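Local coordinates for enterobactin synthetase component F-related protein (Vibrio cholerae serotype O1, PDB 4OXI) that probably activates glycine with ATP as an adenylation-domain enzyme, forming the glycyl-adenosine-5'-phosphate found bound to it here, at residues P67-W70 with T75-Y78; M84-S89 with T197-E202; A109-I114 with L283-E288; A116-G121 with D272-L277; D211-Y216 with N238-I243. All blocks are in the same frame, centred on the assembly; numbering follows the deposited sequence.

Contact 1. Residues P67-W70 with T75-Y78; sequences PALW and TYTY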
# COMPACT_ATOMS: atom_id res chain seq x y z
N PRO A 67 -19.09 -8.26 -14.57
CA PRO A 67 -18.61 -8.46 -13.19
C PRO A 67 -17.53 -7.44 -12.79
O PRO A 67 -16.58 -7.26 -13.55
CB PRO A 67 -18.00 -9.88 -13.23
CG PRO A 67 -17.73 -10.17 -14.70
CD PRO A 67 -18.80 -9.41 -15.45
N ALA A 68 -17.68 -6.78 -11.64
CA ALA A 68 -16.70 -5.79 -11.17
C ALA A 68 -15.81 -6.31 -10.05
O ALA A 68 -14.65 -5.91 -9.92
CB ALA A 68 -17.40 -4.52 -10.70
N LEU A 69 -16.36 -7.21 -9.23
CA LEU A 69 -15.70 -7.66 -8.02
C LEU A 69 -16.01 -9.13 -7.74
O LEU A 69 -17.18 -9.54 -7.75
CB LEU A 69 -16.18 -6.81 -6.83
CG LEU A 69 -15.54 -7.11 -5.47
CD1 LEU A 69 -14.07 -6.69 -5.44
CD2 LEU A 69 -16.29 -6.41 -4.33
N TRP A 70 -14.97 -9.91 -7.47
CA TRP A 70 -15.18 -11.25 -6.90
C TRP A 70 -14.57 -11.26 -5.50
O TRP A 70 -13.41 -10.87 -5.33
CB TRP A 70 -14.53 -12.32 -7.77
CG TRP A 70 -14.70 -13.73 -7.23
CD1 TRP A 70 -15.68 -14.63 -7.57
CD2 TRP A 70 -13.88 -14.39 -6.25
NE1 TRP A 70 -15.51 -15.81 -6.87
CE2 TRP A 70 -14.42 -15.69 -6.05
CE3 TRP A 70 -12.74 -14.02 -5.53
CZ2 TRP A 70 -13.85 -16.61 -5.15
CZ3 TRP A 70 -12.18 -14.92 -4.63
CH2 TRP A 70 -12.74 -16.21 -4.45
N THR A 75 -19.87 -12.84 -6.76
CA THR A 75 -19.51 -11.89 -7.80
C THR A 75 -20.52 -10.74 -7.82
O THR A 75 -21.71 -10.97 -7.64
CB THR A 75 -19.48 -12.60 -9.15
OG1 THR A 75 -18.65 -13.76 -9.03
CG2 THR A 75 -18.93 -11.69 -10.23
N TYR A 76 -20.03 -9.52 -8.03
CA TYR A 76 -20.89 -8.34 -8.05
C TYR A 76 -20.62 -7.57 -9.33
O TYR A 76 -19.45 -7.31 -9.67
CB TYR A 76 -20.63 -7.44 -6.82
CG TYR A 76 -20.78 -8.16 -5.50
CD1 TYR A 76 -21.98 -8.14 -4.80
CD2 TYR A 76 -19.73 -8.88 -4.96
CE1 TYR A 76 -22.13 -8.82 -3.60
CE2 TYR A 76 -19.87 -9.55 -3.76
CZ TYR A 76 -21.06 -9.51 -3.08
OH TYR A 76 -21.19 -10.19 -1.88
N THR A 77 -21.68 -7.22 -10.04
CA THR A 77 -21.53 -6.44 -11.28
C THR A 77 -21.21 -4.97 -11.00
O THR A 77 -21.34 -4.50 -9.87
CB THR A 77 -22.82 -6.47 -12.10
OG1 THR A 77 -23.85 -5.86 -11.34
CG2 THR A 77 -23.23 -7.92 -12.45
N TYR A 78 -20.80 -4.24 -12.04
CA TYR A 78 -20.56 -2.81 -11.91
C TYR A 78 -21.81 -2.10 -11.40
O TYR A 78 -21.72 -1.17 -10.59
CB TYR A 78 -20.05 -2.20 -13.23
CG TYR A 78 -18.55 -2.34 -13.32
CD1 TYR A 78 -17.96 -3.47 -13.88
CD2 TYR A 78 -17.73 -1.38 -12.76
CE1 TYR A 78 -16.58 -3.61 -13.91
CE2 TYR A 78 -16.36 -1.51 -12.78
CZ TYR A 78 -15.79 -2.62 -13.34
OH TYR A 78 -14.43 -2.71 -13.33

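Contact 2. Residues M84-S89 with T197-E202; sequences MALSLS and TEQDVE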
# COMPACT_ATOMS: atom_id res chain seq x y z
N MET A 84 -24.35 0.07 -4.28
CA MET A 84 -23.85 0.08 -2.91
C MET A 84 -22.99 1.32 -2.68
O MET A 84 -23.15 2.00 -1.68
CB MET A 84 -23.05 -1.19 -2.62
CG MET A 84 -23.93 -2.38 -2.32
SD MET A 84 -22.97 -3.88 -2.11
CE MET A 84 -22.72 -4.38 -3.82
N ALA A 85 -22.10 1.62 -3.61
CA ALA A 85 -21.18 2.73 -3.47
C ALA A 85 -21.90 4.09 -3.39
O ALA A 85 -21.67 4.85 -2.45
CB ALA A 85 -20.16 2.72 -4.60
N LEU A 86 -22.78 4.37 -4.34
CA LEU A 86 -23.53 5.63 -4.31
C LEU A 86 -24.56 5.70 -3.18
O LEU A 86 -24.92 6.79 -2.76
CB LEU A 86 -24.20 5.93 -5.66
CG LEU A 86 -23.28 6.11 -6.86
CD1 LEU A 86 -24.10 6.57 -8.07
CD2 LEU A 86 -22.17 7.10 -6.55
N SER A 87 -25.03 4.56 -2.68
CA SER A 87 -25.89 4.63 -1.50
C SER A 87 -25.11 5.10 -0.28
O SER A 87 -25.57 5.96 0.48
CB SER A 87 -26.54 3.27 -1.20
OG SER A 87 -27.40 2.87 -2.26
N LEU A 88 -23.93 4.52 -0.07
CA LEU A 88 -23.09 4.94 1.05
C LEU A 88 -22.68 6.40 0.87
O LEU A 88 -22.81 7.21 1.79
CB LEU A 88 -21.84 4.06 1.11
CG LEU A 88 -22.10 2.63 1.60
CD1 LEU A 88 -20.89 1.75 1.31
CD2 LEU A 88 -22.42 2.64 3.10
N SER A 89 -22.21 6.73 -0.32
CA SER A 89 -21.74 8.08 -0.63
C SER A 89 -22.82 9.17 -0.43
O SER A 89 -22.55 10.24 0.15
CB SER A 89 -21.21 8.09 -2.07
OG SER A 89 -20.74 9.36 -2.42
N THR A 197 -29.99 1.55 -2.46
CA THR A 197 -30.96 2.06 -3.42
C THR A 197 -30.39 1.77 -4.80
O THR A 197 -29.17 1.78 -4.97
CB THR A 197 -31.07 3.60 -3.30
OG1 THR A 197 -31.29 3.96 -1.93
CG2 THR A 197 -32.21 4.15 -4.15
N GLU A 198 -31.24 1.54 -5.79
CA GLU A 198 -30.75 1.37 -7.15
C GLU A 198 -30.37 2.73 -7.71
O GLU A 198 -31.02 3.72 -7.42
CB GLU A 198 -31.79 0.66 -8.02
CG GLU A 198 -32.06 -0.77 -7.53
CD GLU A 198 -32.90 -1.60 -8.48
OE1 GLU A 198 -32.87 -1.34 -9.71
OE2 GLU A 198 -33.59 -2.53 -8.00
N GLN A 199 -29.29 2.78 -8.49
CA GLN A 199 -28.75 4.06 -8.98
C GLN A 199 -28.65 4.05 -10.50
O GLN A 199 -28.26 3.05 -11.10
CB GLN A 199 -27.37 4.35 -8.38
CG GLN A 199 -27.27 4.22 -6.85
CD GLN A 199 -27.88 5.41 -6.11
OE1 GLN A 199 -27.92 6.52 -6.63
NE2 GLN A 199 -28.35 5.17 -4.88
N ASP A 200 -29.00 5.16 -11.12
CA ASP A 200 -29.00 5.27 -12.57
C ASP A 200 -27.59 5.62 -13.01
O ASP A 200 -27.11 6.72 -12.76
CB ASP A 200 -29.98 6.36 -13.02
CG ASP A 200 -30.26 6.33 -14.53
OD1 ASP A 200 -29.48 5.72 -15.29
OD2 ASP A 200 -31.28 6.94 -14.94
N VAL A 201 -26.93 4.67 -13.68
CA VAL A 201 -25.56 4.89 -14.13
C VAL A 201 -25.47 5.84 -15.34
O VAL A 201 -24.39 6.32 -15.66
CB VAL A 201 -24.82 3.57 -14.42
CG1 VAL A 201 -24.83 2.69 -13.19
CG2 VAL A 201 -25.43 2.86 -15.61
N GLU A 202 -26.61 6.10 -15.99
CA GLU A 202 -26.67 7.10 -17.07
C GLU A 202 -26.37 8.49 -16.51
O GLU A 202 -25.80 9.35 -17.19
CB GLU A 202 -28.04 7.08 -17.76
CG GLU A 202 -28.42 5.76 -18.43
CD GLU A 202 -27.78 5.59 -19.81
OE1 GLU A 202 -27.47 4.44 -20.20
OE2 GLU A 202 -27.61 6.61 -20.51

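Contact 3. Residues A109-I114 with L283-E288; sequences AAYSAI and LYVVPE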
# COMPACT_ATOMS: atom_id res chain seq x y z
N ALA A 109 -17.73 -5.13 2.01
CA ALA A 109 -17.95 -3.84 2.67
C ALA A 109 -16.76 -2.91 2.50
O ALA A 109 -16.94 -1.72 2.31
CB ALA A 109 -18.25 -4.05 4.14
N ALA A 110 -15.54 -3.44 2.53
CA ALA A 110 -14.35 -2.59 2.33
C ALA A 110 -14.31 -1.99 0.93
O ALA A 110 -14.05 -0.79 0.78
CB ALA A 110 -13.08 -3.36 2.61
N TYR A 111 -14.55 -2.82 -0.09
CA TYR A 111 -14.48 -2.34 -1.48
C TYR A 111 -15.67 -1.43 -1.84
O TYR A 111 -15.52 -0.49 -2.61
CB TYR A 111 -14.32 -3.53 -2.47
CG TYR A 111 -13.10 -4.34 -2.10
CD1 TYR A 111 -11.85 -4.01 -2.58
CD2 TYR A 111 -13.18 -5.39 -1.19
CE1 TYR A 111 -10.72 -4.72 -2.20
CE2 TYR A 111 -12.07 -6.09 -0.80
CZ TYR A 111 -10.84 -5.75 -1.30
OH TYR A 111 -9.74 -6.47 -0.90
N SER A 112 -16.85 -1.72 -1.28
CA SER A 112 -18.01 -0.85 -1.41
C SER A 112 -17.69 0.55 -0.89
O SER A 112 -18.00 1.54 -1.53
CB SER A 112 -19.16 -1.41 -0.56
OG SER A 112 -19.80 -2.49 -1.21
N ALA A 113 -17.10 0.61 0.30
CA ALA A 113 -16.79 1.89 0.95
C ALA A 113 -15.71 2.65 0.21
O ALA A 113 -15.75 3.87 0.14
CB ALA A 113 -16.41 1.69 2.41
N ILE A 114 -14.73 1.92 -0.33
CA ILE A 114 -13.66 2.58 -1.09
C ILE A 114 -14.18 3.19 -2.40
O ILE A 114 -13.84 4.34 -2.73
CB ILE A 114 -12.48 1.62 -1.36
CG1 ILE A 114 -11.78 1.28 -0.04
CG2 ILE A 114 -11.48 2.28 -2.31
CD1 ILE A 114 -10.67 0.27 -0.17
N LEU A 283 -12.14 -7.36 -10.40
CA LEU A 283 -11.14 -7.43 -9.33
C LEU A 283 -11.40 -8.70 -8.52
O LEU A 283 -12.52 -8.95 -8.09
CB LEU A 283 -11.26 -6.18 -8.43
CG LEU A 283 -10.22 -5.95 -7.33
CD1 LEU A 283 -8.84 -5.68 -7.92
CD2 LEU A 283 -10.63 -4.78 -6.43
N TYR A 284 -10.36 -9.51 -8.33
CA TYR A 284 -10.49 -10.73 -7.53
C TYR A 284 -9.76 -10.58 -6.20
O TYR A 284 -8.53 -10.50 -6.15
CB TYR A 284 -9.96 -11.95 -8.30
CG TYR A 284 -10.93 -12.44 -9.38
CD1 TYR A 284 -11.66 -13.61 -9.20
CD2 TYR A 284 -11.12 -11.72 -10.56
CE1 TYR A 284 -12.55 -14.06 -10.16
CE2 TYR A 284 -12.01 -12.16 -11.55
CZ TYR A 284 -12.71 -13.34 -11.33
OH TYR A 284 -13.60 -13.79 -12.29
N VAL A 285 -10.53 -10.53 -5.11
CA VAL A 285 -9.94 -10.38 -3.78
C VAL A 285 -9.32 -11.69 -3.29
O VAL A 285 -10.01 -12.70 -3.18
CB VAL A 285 -11.01 -9.91 -2.78
CG1 VAL A 285 -10.43 -9.83 -1.37
CG2 VAL A 285 -11.54 -8.55 -3.23
N VAL A 286 -8.02 -11.66 -2.99
CA VAL A 286 -7.35 -12.86 -2.49
C VAL A 286 -7.72 -13.10 -1.04
O VAL A 286 -7.39 -12.28 -0.18
CB VAL A 286 -5.82 -12.74 -2.60
CG1 VAL A 286 -5.14 -13.97 -1.98
CG2 VAL A 286 -5.42 -12.58 -4.07
N PRO A 287 -8.41 -14.21 -0.75
CA PRO A 287 -8.80 -14.55 0.62
C PRO A 287 -7.56 -14.65 1.50
O PRO A 287 -6.51 -15.06 0.99
CB PRO A 287 -9.44 -15.94 0.48
CG PRO A 287 -9.79 -16.07 -0.97
CD PRO A 287 -8.76 -15.27 -1.71
N GLU A 288 -7.67 -14.26 2.76
CA GLU A 288 -6.55 -14.34 3.71
C GLU A 288 -5.83 -15.68 3.62
O GLU A 288 -4.61 -15.73 3.42
CB GLU A 288 -7.06 -14.12 5.14
CG GLU A 288 -5.98 -14.17 6.19
CD GLU A 288 -5.10 -12.94 6.19
OE1 GLU A 288 -3.93 -13.04 6.60
OE2 GLU A 288 -5.59 -11.85 5.79

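Contact 4. Residues A116-G121 with D272-L277; sequences ASYLGG and DIFYSL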
# COMPACT_ATOMS: atom_id res chain seq x y z
N ALA A 116 -17.27 4.07 -2.78
CA ALA A 116 -18.16 5.12 -2.30
C ALA A 116 -17.35 6.36 -1.99
O ALA A 116 -17.77 7.48 -2.28
CB ALA A 116 -18.90 4.66 -1.02
N SER A 117 -16.20 6.18 -1.37
CA SER A 117 -15.37 7.32 -1.01
C SER A 117 -14.82 7.99 -2.26
O SER A 117 -14.81 9.22 -2.37
CB SER A 117 -14.23 6.91 -0.09
OG SER A 117 -13.31 7.98 0.02
N TYR A 118 -14.35 7.18 -3.21
CA TYR A 118 -13.82 7.75 -4.45
C TYR A 118 -14.92 8.50 -5.23
O TYR A 118 -14.72 9.64 -5.64
CB TYR A 118 -13.17 6.68 -5.35
CG TYR A 118 -12.75 7.31 -6.65
CD1 TYR A 118 -11.57 8.03 -6.73
CD2 TYR A 118 -13.56 7.26 -7.78
CE1 TYR A 118 -11.18 8.67 -7.90
CE2 TYR A 118 -13.19 7.90 -8.96
CZ TYR A 118 -12.00 8.60 -9.01
OH TYR A 118 -11.61 9.23 -10.16
N LEU A 119 -16.05 7.84 -5.45
CA LEU A 119 -17.13 8.42 -6.24
C LEU A 119 -17.66 9.70 -5.62
O LEU A 119 -18.05 10.63 -6.32
CB LEU A 119 -18.25 7.40 -6.41
CG LEU A 119 -17.91 6.22 -7.32
CD1 LEU A 119 -19.03 5.20 -7.35
CD2 LEU A 119 -17.62 6.69 -8.74
N GLY A 120 -17.64 9.76 -4.28
CA GLY A 120 -18.15 10.90 -3.55
C GLY A 120 -17.14 11.98 -3.18
O GLY A 120 -17.48 12.92 -2.46
N GLY A 121 -15.90 11.87 -3.66
CA GLY A 121 -14.90 12.87 -3.33
C GLY A 121 -14.47 12.90 -1.87
O GLY A 121 -13.99 13.91 -1.36
N ASP A 272 -4.41 -1.92 -7.47
CA ASP A 272 -5.29 -3.02 -7.88
C ASP A 272 -6.71 -2.52 -8.12
O ASP A 272 -7.31 -2.77 -9.18
CB ASP A 272 -5.37 -4.12 -6.79
CG ASP A 272 -4.00 -4.70 -6.41
OD1 ASP A 272 -3.08 -4.72 -7.26
OD2 ASP A 272 -3.84 -5.16 -5.23
N ILE A 273 -7.24 -1.80 -7.14
CA ILE A 273 -8.64 -1.36 -7.14
C ILE A 273 -8.96 -0.39 -8.27
O ILE A 273 -9.96 -0.55 -8.97
CB ILE A 273 -9.02 -0.71 -5.79
CG1 ILE A 273 -8.97 -1.75 -4.66
CG2 ILE A 273 -10.40 -0.10 -5.85
CD1 ILE A 273 -9.34 -1.17 -3.29
N PHE A 274 -8.14 0.64 -8.46
CA PHE A 274 -8.49 1.67 -9.43
C PHE A 274 -8.04 1.34 -10.85
O PHE A 274 -8.66 1.82 -11.81
CB PHE A 274 -8.04 3.05 -8.95
CG PHE A 274 -8.81 3.51 -7.75
CD1 PHE A 274 -10.09 4.02 -7.90
CD2 PHE A 274 -8.29 3.36 -6.47
CE1 PHE A 274 -10.83 4.40 -6.81
CE2 PHE A 274 -9.02 3.74 -5.37
CZ PHE A 274 -10.29 4.27 -5.53
N TYR A 275 -7.00 0.52 -10.97
CA TYR A 275 -6.58 -0.04 -12.25
C TYR A 275 -7.73 -0.89 -12.80
O TYR A 275 -8.07 -0.80 -13.97
CB TYR A 275 -5.40 -0.96 -12.01
CG TYR A 275 -4.56 -1.33 -13.20
CD1 TYR A 275 -4.57 -0.59 -14.39
CD2 TYR A 275 -3.70 -2.42 -13.13
CE1 TYR A 275 -3.74 -0.94 -15.46
CE2 TYR A 275 -2.89 -2.77 -14.17
CZ TYR A 275 -2.91 -2.04 -15.34
OH TYR A 275 -2.07 -2.45 -16.35
N SER A 276 -8.31 -1.72 -11.95
CA SER A 276 -9.42 -2.55 -12.40
C SER A 276 -10.62 -1.67 -12.77
O SER A 276 -11.28 -1.89 -13.78
CB SER A 276 -9.81 -3.56 -11.33
OG SER A 276 -10.95 -4.30 -11.74
N LEU A 277 -10.89 -0.68 -11.94
CA LEU A 277 -12.08 0.14 -12.09
C LEU A 277 -12.05 0.94 -13.40
O LEU A 277 -13.03 0.99 -14.12
CB LEU A 277 -12.19 1.08 -10.89
CG LEU A 277 -13.40 1.99 -10.66
CD1 LEU A 277 -14.74 1.29 -10.86
CD2 LEU A 277 -13.30 2.50 -9.23

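Contact 5. Residues D211-Y216 with N238-I243; sequences DNEHEY and NLHCYI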
# COMPACT_ATOMS: atom_id res chain seq x y z
N ASP A 211 -14.82 18.98 -7.70
CA ASP A 211 -13.82 19.91 -8.20
C ASP A 211 -12.75 20.30 -7.19
O ASP A 211 -12.21 21.41 -7.25
CB ASP A 211 -14.51 21.17 -8.73
CG ASP A 211 -15.35 21.88 -7.67
OD1 ASP A 211 -14.98 21.83 -6.47
OD2 ASP A 211 -16.38 22.50 -8.03
N ASN A 212 -12.43 19.42 -6.25
CA ASN A 212 -11.24 19.65 -5.46
C ASN A 212 -10.23 18.53 -5.64
O ASN A 212 -10.19 17.58 -4.86
CB ASN A 212 -11.56 19.88 -3.98
CG ASN A 212 -10.38 20.46 -3.21
OD1 ASN A 212 -9.36 20.84 -3.80
ND2 ASN A 212 -10.52 20.54 -1.89
N GLU A 213 -9.41 18.65 -6.68
CA GLU A 213 -8.41 17.65 -6.98
C GLU A 213 -7.37 17.59 -5.88
O GLU A 213 -6.59 16.65 -5.82
CB GLU A 213 -7.75 17.94 -8.32
CG GLU A 213 -8.58 17.53 -9.54
CD GLU A 213 -8.62 16.02 -9.74
OE1 GLU A 213 -7.59 15.44 -10.16
OE2 GLU A 213 -9.69 15.41 -9.50
N HIS A 214 -7.38 18.58 -5.00
CA HIS A 214 -6.39 18.64 -3.93
C HIS A 214 -6.87 18.10 -2.60
O HIS A 214 -6.08 17.97 -1.66
CB HIS A 214 -5.82 20.05 -3.79
CG HIS A 214 -5.07 20.48 -5.00
ND1 HIS A 214 -4.03 19.74 -5.53
CD2 HIS A 214 -5.22 21.55 -5.82
CE1 HIS A 214 -3.57 20.33 -6.61
NE2 HIS A 214 -4.28 21.44 -6.81
N GLU A 215 -8.15 17.76 -2.52
CA GLU A 215 -8.67 17.03 -1.37
C GLU A 215 -7.98 15.66 -1.27
O GLU A 215 -7.52 15.11 -2.27
CB GLU A 215 -10.19 16.87 -1.51
CG GLU A 215 -10.87 16.12 -0.39
CD GLU A 215 -10.70 16.80 0.95
OE1 GLU A 215 -11.51 17.72 1.23
OE2 GLU A 215 -9.77 16.42 1.71
N TYR A 216 -7.89 15.11 -0.07
CA TYR A 216 -7.26 13.81 0.11
C TYR A 216 -8.19 12.67 -0.31
O TYR A 216 -9.37 12.64 0.08
CB TYR A 216 -6.88 13.62 1.57
CG TYR A 216 -5.91 14.65 2.11
CD1 TYR A 216 -4.86 15.12 1.34
CD2 TYR A 216 -6.04 15.13 3.41
CE1 TYR A 216 -3.95 16.07 1.84
CE2 TYR A 216 -5.14 16.07 3.92
CZ TYR A 216 -4.10 16.53 3.13
OH TYR A 216 -3.21 17.44 3.64
N ASN A 238 -2.78 13.47 -6.99
CA ASN A 238 -1.72 12.46 -6.86
C ASN A 238 -2.18 11.13 -7.46
O ASN A 238 -1.50 10.54 -8.31
CB ASN A 238 -1.38 12.17 -5.39
CG ASN A 238 -0.75 13.33 -4.67
OD1 ASN A 238 -1.06 13.57 -3.50
ND2 ASN A 238 0.13 14.06 -5.35
N LEU A 239 -3.35 10.67 -7.01
CA LEU A 239 -3.86 9.36 -7.41
C LEU A 239 -4.21 9.31 -8.89
O LEU A 239 -3.98 8.29 -9.56
CB LEU A 239 -5.10 9.01 -6.58
CG LEU A 239 -5.96 7.82 -7.02
CD1 LEU A 239 -5.14 6.54 -7.04
CD2 LEU A 239 -7.19 7.67 -6.11
N HIS A 240 -4.80 10.39 -9.39
CA HIS A 240 -5.23 10.46 -10.80
C HIS A 240 -4.03 10.45 -11.71
O HIS A 240 -4.05 9.81 -12.76
CB HIS A 240 -6.08 11.71 -11.06
CG HIS A 240 -7.49 11.59 -10.56
ND1 HIS A 240 -8.21 12.66 -10.10
CD2 HIS A 240 -8.30 10.51 -10.46
CE1 HIS A 240 -9.42 12.26 -9.74
NE2 HIS A 240 -9.50 10.96 -9.95
N CYS A 241 -2.97 11.14 -11.32
CA CYS A 241 -1.74 11.09 -12.09
C CYS A 241 -1.21 9.65 -12.21
O CYS A 241 -0.94 9.18 -13.31
CB CYS A 241 -0.67 12.02 -11.52
SG CYS A 241 0.90 11.94 -12.45
N TYR A 242 -1.09 8.94 -11.08
CA TYR A 242 -0.58 7.56 -11.12
C TYR A 242 -1.41 6.65 -11.99
O TYR A 242 -0.89 5.99 -12.88
CB TYR A 242 -0.49 6.92 -9.74
CG TYR A 242 -0.09 5.46 -9.85
CD1 TYR A 242 1.23 5.11 -10.09
CD2 TYR A 242 -1.03 4.44 -9.74
CE1 TYR A 242 1.62 3.78 -10.20
CE2 TYR A 242 -0.65 3.09 -9.85
CZ TYR A 242 0.68 2.78 -10.08
OH TYR A 242 1.07 1.46 -10.19
N ILE A 243 -2.71 6.60 -11.72
CA ILE A 243 -3.60 5.73 -12.49
C ILE A 243 -3.53 6.02 -14.00
O ILE A 243 -3.47 5.09 -14.81
CB ILE A 243 -5.05 5.86 -12.01
CG1 ILE A 243 -5.16 5.41 -10.55
CG2 ILE A 243 -5.95 4.99 -12.86
CD1 ILE A 243 -4.76 3.96 -10.34

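Contact 1. Residues P67-W70 with T75-Y78
A68 sets its methyl group squarely over the ring of Y78: A68 CB lies 3.3 Å from the centroid of the Y78 ring and 10° off its normal, a CH-pi contact almost centred on the face. This is the buried, close-fitting end of the contact. The phenol is held at its far end as well, through a hydrogen bond from Y78 OH to the backbone oxygen of A281.

The same alanine opens an irregularity in the antiparallel hairpin of strands 67-71 and 74-77. Y76 O accepts two amides, from A68 N at 2.7 Å and from L69 N at 3.1 Å, both donors lying in the carbonyl plane. Two residues of one strand thus face one residue of the other, which defines a classic beta bulge. Regular pairing resumes at once, with Y76 N donating to L69 O at 2.9 Å. The side chains of L69 and Y76 share one face of the sheet, where L69 CD2 and Y76 CD2 are 4.3 Å apart and M81 packs on both.

Toward solvent the contacts are made by more exposed residues. T75 carries OG1 anti to its carbonyl carbon (chi1 -52°), which brings the hydroxyl to the edge of the indole, near the ring plane and 3.4 Å from W70 CD1. The other branch, T75 CG2, points back along the hairpin to meet P67 CB at 3.6 Å.

Contact 2. Residues M84-S89 with T197-E202
L86 presses its CB against the bent side chain of Q199, meeting Q199 CG at 3.7 Å, while the branch methyl L86 CD1 reaches Q199 CB at 4.0 Å. The two side chains cross at a slant. The bend lies at chi2 of Q199 (-76°), which turns the terminal amide back toward T197. There Q199 NE2 makes a weak hydrogen bond to T197 O at 3.5 Å.

The segment 197-202 belongs to the irregular connection between strand 190-193, an outermost strand of the five-stranded parallel sheet, and strand 216-222. Here it runs beside helix 78-95, whose residues grip the backbone of Q199 at both ends: D83 OD1 takes its amide, and Q79 NE2 is bonded to its carbonyl oxygen. Farther along, V201 O is held by Q61 NE2 of helix 51-62.

The next residue of the helix after L86, S87, provides the polar half of the contact. T197 N donates to S87 OG at 2.9 Å, nearly straight with 166° at the hydrogen. The serine oxygen lies beside its own backbone N and is also bonded to D83 O in the preceding turn, so it engages both loop and helix.

Contact 3. Residues A109-I114 with L283-E288
Helix 108-119 packs across the mixed sheet that contains strand 282-285, a helix-on-sheet layer of the adenylation domain, and Y111 is the residue that spans the gap to V285 and L283. The phenol leaves the helix with CG anti to the carbonyl carbon (chi1 -56°) and comes at V285 from the opposite direction.

V285 receives it with both methyl groups. CG2 lies over one face of the ring, 3.8 Å from the centroid of Y111 and 30° off the normal. This CH-pi contact is displaced toward the hydroxyl end, where V285 CG2 comes within 3.5 Å of Y111 CZ. The second methyl, V285 CG1, rests against the oxygen itself, 3.5 Å from Y111 OH. L283, two residues back on the same side of the strand, crosses the tyrosine at about a right angle and touches it more lightly, with L283 CD2 at 4.1 Å from Y111 CD1.

All three side chains are buried, and the one polar atom among them is provided for: Y111 OH is hydrogen-bonded to Q260 OE1 on strand 257-260, next to 282-285 in the sheet. On the other side of strand 282-285, L69 of strand 67-71 packs against Y111, L283 and V285 alike. I273 of helix 268-279 fits against Y111 and L283, while the neighbouring S112 turns to M81, M84 and L88 of helix 78-95.

Contact 4. Residues A116-G121 with D272-L277
The aromatic pair Y118 and F274 carries this buried contact between helices 108-119 and 268-279. F274 CD1 lies over one face of the Y118 ring, and F274 CE1 is 3.5 Å from Y118 CG. Ring centroids are 5.1 Å apart and the planes meet at 56°, an oblique pairing that is neither a stack nor edge-to-face. Because the approach is at the root of the tyrosine, aliphatic carbon takes part too: F274 CE1 is 3.6 Å from Y118 CB. With CG anti to the backbone N (chi1 176°), Y118 swings its ring out toward helix 268-279. F274 is backed by its neighbour I273, whose CG2 sits over one face of the phenyl ring, offset toward the rim.

Polar interactions fix the tyrosine from other sides. Its OH has H240 NE2 as partner, and R53 serves it twice, by a cation-pi contact with the ring and a hydrogen bond from NH1 to Y118 O.

Backbone bonds end the helix just beyond. G121, with positive phi, is the C-prime residue of a Schellman motif in which G121 N bonds to Y118 O at 3.2 Å and M122 N to S117 O.

Among the surrounding elements, I56 of helix 51-62 touches both Y118 and L277, A116 packs on L88 and W92 of helix 78-95, and I114, a turn earlier in helix 108-119, lies against F274.

Contact 5. Residues D211-Y216 with N238-I243
H240 ND1 donates to E213 OE1 at 2.8 Å, nearly straight at 168°. The carboxylate uses the syn lone pair of OE1, and its plane is turned only 3° from that of the imidazole, so the two flat groups lie side by side almost coplanar. The second oxygen, E213 OE2, stays beside the ring edge, 3.2 Å from H240 CE1. A bend at chi2 of E213 (-73°) curls the carboxylate round to the histidine. The other ring nitrogen, H240 NE2, has Y118 OH as its partner. With both nitrogens engaged, the rotation of the ring is fixed, and the carboxylate may polarise the imidazole toward the tyrosine.

Backbone and short-range polar bonds shape the loop that presents E213. A type I beta turn spans N212 to E215, closed by E215 N to N212 O at 3.1 Å. Within it N212 OD1 accepts from H214 N at 3.2 Å, an Asx turn whose donor stands well above the amide plane. Backbone bonds from E213 to S237 and from E215 to Y236 tie the turn to the start of helix 236-249.

The pairing is a histidine-carboxylate hydrogen bond, extended here by a tyrosine into a carboxylate-imidazole-phenol chain running from the partly exposed E213 to the buried H240 and Y118.

Contacts 1 and 3 share one mixed sheet, in which strands 67-71 and 282-285 are neighbours: W70 N lies 2.7 Å from L283 O, a probable hydrogen bond. Contacts 3 and 4 use Y111 and Y118, two turns apart on helix 108-119, their centres 12 Å apart, with I114 CD1 and I273 CD1 in touch at 3.7 Å. Behind this helix, contact 2 joins helix 78-95 to a surface loop, and its A85 and L88 pack on A116 of contact 4. Contact 5 joins contact 4 through Y118 OH and H240 NE2, 2.7 Å apart. The bound glycyl-adenosine-5'-phosphate lies about 13 Å from the side chain of F274, too far for F274 to touch it.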